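Local coordinates for protein eukaryotic initiation factor 4F subunit p150 (Saccharomyces cerevisiae, PDB 2VSO) that scaffolds assembly of the translation apparatus at the mRNA cap as part of eIF4F, here represented by its eIF4A-binding middle domain, at residues D34-K39 and L60-I65; E80-K85 and A97-K102. One frame throughout, in Å; residues are numbered along the deposited sequence.

Interaction 1: D34-K39 and L60-I65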
loop_
_atom_site.group_PDB
_atom_site.type_symbol
_atom_site.label_atom_id
_atom_site.label_comp_id
_atom_site.label_asym_id
_atom_site.label_seq_id
_atom_site.Cartn_x
_atom_site.Cartn_y
_atom_site.Cartn_z
ATOM N N ASP C 34 -27.443 -19.820 0.049
ATOM C CA ASP C 34 -26.482 -19.661 1.141
ATOM C C ASP C 34 -25.211 -20.462 0.918
ATOM O O ASP C 34 -24.113 -19.916 0.974
ATOM C CB ASP C 34 -27.111 -20.101 2.459
ATOM C CG ASP C 34 -26.355 -19.594 3.666
ATOM O OD1 ASP C 34 -25.904 -20.425 4.488
ATOM O OD2 ASP C 34 -26.223 -18.356 3.791
ATOM N N GLU C 35 -25.356 -21.761 0.678
ATOM C CA GLU C 35 -24.204 -22.624 0.436
ATOM C C GLU C 35 -23.354 -22.155 -0.744
ATOM O O GLU C 35 -22.154 -22.448 -0.807
ATOM C CB GLU C 35 -24.652 -24.072 0.225
ATOM C CG GLU C 35 -25.044 -24.785 1.510
ATOM C CD GLU C 35 -25.613 -26.169 1.268
ATOM O OE1 GLU C 35 -25.894 -26.501 0.097
ATOM O OE2 GLU C 35 -25.782 -26.923 2.248
ATOM N N VAL C 36 -23.984 -21.428 -1.673
ATOM C CA VAL C 36 -23.289 -20.888 -2.844
ATOM C C VAL C 36 -22.679 -19.500 -2.595
ATOM O O VAL C 36 -21.780 -19.082 -3.315
ATOM C CB VAL C 36 -24.200 -20.833 -4.093
ATOM C CG1 VAL C 36 -23.771 -19.703 -5.043
ATOM C CG2 VAL C 36 -24.178 -22.166 -4.812
ATOM N N GLU C 37 -23.173 -18.783 -1.590
ATOM C CA GLU C 37 -22.571 -17.509 -1.224
ATOM C C GLU C 37 -21.396 -17.740 -0.275
ATOM O O GLU C 37 -20.448 -16.951 -0.234
ATOM C CB GLU C 37 -23.598 -16.567 -0.588
ATOM C CG GLU C 37 -24.370 -15.746 -1.599
ATOM C CD GLU C 37 -25.476 -14.924 -0.963
ATOM O OE1 GLU C 37 -25.321 -14.547 0.222
ATOM O OE2 GLU C 37 -26.494 -14.654 -1.650
ATOM N N ARG C 38 -21.460 -18.833 0.475
ATOM C CA ARG C 38 -20.422 -19.122 1.446
ATOM C C ARG C 38 -19.213 -19.702 0.738
ATOM O O ARG C 38 -18.097 -19.227 0.931
ATOM C CB ARG C 38 -20.934 -20.032 2.573
ATOM C CG ARG C 38 -22.076 -19.404 3.401
ATOM C CD ARG C 38 -22.616 -20.339 4.487
ATOM N NE ARG C 38 -21.720 -20.432 5.634
ATOM C CZ ARG C 38 -21.732 -19.596 6.670
ATOM N NH1 ARG C 38 -22.602 -18.594 6.711
ATOM N NH2 ARG C 38 -20.868 -19.762 7.666
ATOM N N LYS C 39 -19.420 -20.701 -0.108
ATOM C CA LYS C 39 -18.300 -21.262 -0.850
ATOM C C LYS C 39 -17.666 -20.221 -1.731
ATOM O O LYS C 39 -16.454 -20.254 -1.953
ATOM C CB LYS C 39 -18.710 -22.468 -1.680
ATOM C CG LYS C 39 -18.735 -23.743 -0.855
ATOM C CD LYS C 39 -19.694 -24.782 -1.411
ATOM C CE LYS C 39 -19.841 -25.930 -0.432
ATOM N NZ LYS C 39 -20.685 -27.022 -0.986
ATOM N N LEU C 60 -15.349 -22.389 -10.999
ATOM C CA LEU C 60 -15.983 -22.786 -12.252
ATOM C C LEU C 60 -16.848 -24.053 -12.082
ATOM O O LEU C 60 -17.783 -24.283 -12.853
ATOM C CB LEU C 60 -14.926 -22.963 -13.351
ATOM C CG LEU C 60 -15.296 -23.724 -14.623
ATOM C CD1 LEU C 60 -16.301 -22.958 -15.453
ATOM C CD2 LEU C 60 -14.037 -24.019 -15.428
ATOM N N ALA C 61 -16.536 -24.866 -11.072
ATOM C CA ALA C 61 -17.344 -26.043 -10.761
ATOM C C ALA C 61 -18.631 -25.607 -10.087
ATOM O O ALA C 61 -19.661 -26.277 -10.191
ATOM C CB ALA C 61 -16.583 -27.008 -9.863
ATOM N N ILE C 62 -18.563 -24.489 -9.376
ATOM C CA ILE C 62 -19.746 -23.933 -8.742
ATOM C C ILE C 62 -20.604 -23.297 -9.821
ATOM O O ILE C 62 -21.825 -23.435 -9.811
ATOM C CB ILE C 62 -19.366 -22.908 -7.651
ATOM C CG1 ILE C 62 -18.730 -23.616 -6.462
ATOM C CG2 ILE C 62 -20.568 -22.134 -7.175
ATOM C CD1 ILE C 62 -18.591 -22.730 -5.254
ATOM N N ALA C 63 -19.963 -22.622 -10.772
ATOM C CA ALA C 63 -20.708 -22.025 -11.876
ATOM C C ALA C 63 -21.385 -23.116 -12.696
ATOM O O ALA C 63 -22.537 -22.980 -13.090
ATOM C CB ALA C 63 -19.802 -21.179 -12.766
ATOM N N ASN C 64 -20.649 -24.195 -12.933
ATOM C CA ASN C 64 -21.111 -25.287 -13.769
ATOM C C ASN C 64 -22.334 -26.039 -13.224
ATOM O O ASN C 64 -23.017 -26.727 -13.976
ATOM C CB ASN C 64 -19.952 -26.246 -14.058
ATOM C CG ASN C 64 -19.205 -25.891 -15.341
ATOM O OD1 ASN C 64 -19.600 -24.983 -16.067
ATOM N ND2 ASN C 64 -18.134 -26.617 -15.627
ATOM N N ILE C 65 -22.604 -25.898 -11.928
ATOM C CA ILE C 65 -23.780 -26.498 -11.310
ATOM C C ILE C 65 -25.048 -26.232 -12.128
ATOM O O ILE C 65 -26.029 -26.976 -12.038
ATOM C CB ILE C 65 -23.995 -25.989 -9.870
ATOM C CG1 ILE C 65 -23.215 -26.852 -8.883
ATOM C CG2 ILE C 65 -25.461 -26.016 -9.501
ATOM C CD1 ILE C 65 -23.344 -26.389 -7.451
#
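Ile-62 meets Val-36 and Lys-39 where helix 52-64 packs beside helix 33-45, two helices that run in roughly opposite directions in the MIF4G domain, an all-helical fold of the HEAT-repeat type. The contact is small and apolar, with 147 Å² buried in total and no hydrogen bond between the segments. Ile-62 contributes the largest share and spreads its two branches over two residues one helical turn apart. Its CG2 methyl is directed to Val-36, at 4.3 Å from Val-36 CG2 and 4.5 Å from Val-36 CG1, so it faces both valine methyls in loose van der Waals packing. The CA atoms of this pair lie 7.5 Å apart, and both CA-CB bonds point across the interface. The other branch goes to Lys-39: with CG1 beside the backbone N (chi1 -70°) and the chain continuing extended, CD1 is carried out to the lysine's first methylene. Lys-39 thus takes part through the root of its side chain, while the rest, extended beyond CG, leads its ammonium group away to a long, weak ion pair with Glu-29. Leu-31, in the loop before helix 33-45, touches Val-36, Lys-39 and Ile-65, and Val-78 of helix 73-88 packs on Ile-62, so the two buried residues belong to a larger apolar layer. The closest approach is between Lys-39 CB and Ile-62 CD1, at 3.6 Å.

Interaction 2: E80-K85 and A97-K102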
loop_
_atom_site.group_PDB
_atom_site.type_symbol
_atom_site.label_atom_id
_atom_site.label_comp_id
_atom_site.label_asym_id
_atom_site.label_seq_id
_atom_site.Cartn_x
_atom_site.Cartn_y
_atom_site.Cartn_z
ATOM N N GLU C 80 -22.521 -12.420 -10.163
ATOM C CA GLU C 80 -22.918 -11.254 -9.395
ATOM C C GLU C 80 -21.994 -11.062 -8.202
ATOM O O GLU C 80 -21.741 -9.937 -7.757
ATOM C CB GLU C 80 -24.345 -11.415 -8.910
ATOM C CG GLU C 80 -24.831 -10.269 -8.048
ATOM C CD GLU C 80 -26.056 -10.630 -7.228
ATOM O OE1 GLU C 80 -26.669 -9.711 -6.649
ATOM O OE2 GLU C 80 -26.398 -11.833 -7.158
ATOM N N GLN C 81 -21.492 -12.177 -7.690
ATOM C CA GLN C 81 -20.615 -12.154 -6.537
ATOM C C GLN C 81 -19.190 -11.768 -6.914
ATOM O O GLN C 81 -18.470 -11.184 -6.105
ATOM C CB GLN C 81 -20.605 -13.516 -5.855
ATOM C CG GLN C 81 -21.734 -13.736 -4.895
ATOM C CD GLN C 81 -21.600 -15.062 -4.175
ATOM O OE1 GLN C 81 -20.676 -15.261 -3.385
ATOM N NE2 GLN C 81 -22.523 -15.979 -4.444
ATOM N N ILE C 82 -18.783 -12.113 -8.132
ATOM C CA ILE C 82 -17.459 -11.753 -8.613
ATOM C C ILE C 82 -17.402 -10.253 -8.811
ATOM O O ILE C 82 -16.383 -9.626 -8.533
ATOM C CB ILE C 82 -17.091 -12.454 -9.933
ATOM C CG1 ILE C 82 -16.981 -13.961 -9.720
ATOM C CG2 ILE C 82 -15.769 -11.916 -10.453
ATOM C CD1 ILE C 82 -16.671 -14.733 -10.976
ATOM N N PHE C 83 -18.505 -9.680 -9.280
ATOM C CA PHE C 83 -18.600 -8.229 -9.426
ATOM C C PHE C 83 -18.573 -7.515 -8.085
ATOM O O PHE C 83 -17.882 -6.510 -7.922
ATOM C CB PHE C 83 -19.850 -7.818 -10.196
ATOM C CG PHE C 83 -19.653 -7.745 -11.677
ATOM C CD1 PHE C 83 -19.750 -6.534 -12.342
ATOM C CD2 PHE C 83 -19.372 -8.885 -12.413
ATOM C CE1 PHE C 83 -19.586 -6.465 -13.720
ATOM C CE2 PHE C 83 -19.190 -8.815 -13.787
ATOM C CZ PHE C 83 -19.293 -7.603 -14.438
ATOM N N LEU C 84 -19.329 -8.026 -7.123
ATOM C CA LEU C 84 -19.328 -7.429 -5.794
ATOM C C LEU C 84 -17.909 -7.459 -5.200
ATOM O O LEU C 84 -17.460 -6.476 -4.615
ATOM C CB LEU C 84 -20.344 -8.132 -4.887
ATOM C CG LEU C 84 -21.810 -8.014 -5.335
ATOM C CD1 LEU C 84 -22.721 -8.853 -4.469
ATOM C CD2 LEU C 84 -22.281 -6.580 -5.331
ATOM N N LYS C 85 -17.207 -8.576 -5.371
ATOM C CA LYS C 85 -15.820 -8.701 -4.935
ATOM C C LYS C 85 -14.921 -7.733 -5.687
ATOM O O LYS C 85 -14.145 -7.006 -5.082
ATOM C CB LYS C 85 -15.294 -10.123 -5.148
ATOM C CG LYS C 85 -14.871 -10.851 -3.864
ATOM C CD LYS C 85 -13.608 -10.243 -3.284
ATOM C CE LYS C 85 -13.508 -10.431 -1.786
ATOM N NZ LYS C 85 -12.770 -11.658 -1.398
ATOM N N ALA C 97 -11.048 -10.058 -13.187
ATOM C CA ALA C 97 -11.386 -9.923 -14.588
ATOM C C ALA C 97 -10.876 -11.140 -15.362
ATOM O O ALA C 97 -11.483 -11.553 -16.342
ATOM C CB ALA C 97 -10.826 -8.622 -15.141
ATOM N N GLN C 98 -9.780 -11.735 -14.899
ATOM C CA GLN C 98 -9.286 -12.952 -15.515
ATOM C C GLN C 98 -10.156 -14.149 -15.148
ATOM O O GLN C 98 -10.384 -15.043 -15.968
ATOM C CB GLN C 98 -7.853 -13.225 -15.096
ATOM C CG GLN C 98 -6.819 -12.594 -16.002
ATOM C CD GLN C 98 -5.418 -12.698 -15.441
ATOM O OE1 GLN C 98 -5.040 -13.717 -14.853
ATOM N NE2 GLN C 98 -4.637 -11.639 -15.618
ATOM N N LEU C 99 -10.626 -14.166 -13.903
ATOM C CA LEU C 99 -11.485 -15.230 -13.422
ATOM C C LEU C 99 -12.701 -15.345 -14.324
ATOM O O LEU C 99 -13.144 -16.434 -14.637
ATOM C CB LEU C 99 -11.944 -14.933 -12.002
ATOM C CG LEU C 99 -12.862 -16.006 -11.412
ATOM C CD1 LEU C 99 -12.192 -17.341 -11.561
ATOM C CD2 LEU C 99 -13.149 -15.724 -9.941
ATOM N N CYS C 100 -13.223 -14.202 -14.744
ATOM C CA CYS C 100 -14.383 -14.164 -15.608
ATOM C C CYS C 100 -14.042 -14.743 -16.974
ATOM O O CYS C 100 -14.772 -15.579 -17.493
ATOM C CB CYS C 100 -14.911 -12.731 -15.735
ATOM S SG CYS C 100 -15.707 -12.141 -14.238
ATOM N N GLY C 101 -12.942 -14.292 -17.556
ATOM C CA GLY C 101 -12.458 -14.878 -18.785
ATOM C C GLY C 101 -12.305 -16.390 -18.682
ATOM O O GLY C 101 -12.463 -17.091 -19.681
ATOM N N LYS C 102 -11.999 -16.906 -17.492
ATOM C CA LYS C 102 -11.901 -18.356 -17.336
ATOM C C LYS C 102 -13.276 -19.032 -17.365
ATOM O O LYS C 102 -13.430 -20.153 -17.844
ATOM C CB LYS C 102 -11.185 -18.748 -16.046
ATOM C CG LYS C 102 -10.634 -20.172 -16.131
ATOM C CD LYS C 102 -10.406 -20.843 -14.786
ATOM C CE LYS C 102 -9.940 -22.286 -15.019
ATOM N NZ LYS C 102 -9.377 -23.008 -13.835
#
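Segments 80-85 and 97-102, both helical, run side by side in roughly opposite directions, and their backbones come nearest at Ile-82 and Cys-100, whose CA atoms are 8.0 Å apart. Ile-82 fills the space between them and divides its two branches between neighbouring residues of the other helix. Its CG2 methyl, anti to the backbone N, meets the sulfur of Cys-100, with 3.8 Å between Ile-82 CG2 and Cys-100 SG. The longer branch is extended, and its end goes to Leu-99: Ile-82 CD1 lies 3.8 Å from Leu-99 CD2 and 4.0 Å from Leu-99 CG, the two side chains meeting at a slant. Leu-99 offers this methyl with CG anti to its backbone N (chi1 180°). Cys-100 acts here as a small apolar group, since its sulfur faces a methyl. In the helical stack of the MIF4G domain, of the HEAT-repeat type, this is the buried junction between the consecutive helices 73-88 and 93-106. Leu-99 is also packed by Leu-44 of helix 33-45 and by Ser-56 and Ile-59 of helix 52-64, which places it among four helices. Phe-83 starts away from segment 97-102; its ring serves the next layer, making an edge-to-face contact with Phe-179 of helix 163-185, a helix that also touches Ala-97. Two lysines beside the contact are tied to neighbouring helices: Lys-102 NZ is hydrogen-bonded to Ser-56 OG and Lys-85 NZ to Asn-45 OD1.

How the interactions relate
Interactions 1 and 2 follow one another along the chain, the first joining helices 33-45 and 52-64 and the second helices 73-88 and 93-106, with no helix shared. Their centres are about 13 Å apart. Interaction 1 lies near the N-terminal end of the stack, about 21 Å from the centre of the chain, and interaction 2 further inside, about 9 Å from it. Gln-81 bridges them: its NE2 makes a weak hydrogen bond to Val-36 O and packs against Glu-37. Leu-99 touches both helices of interaction 1, so the two pairings form one continuous helical packing in the first part of the MIF4G domain.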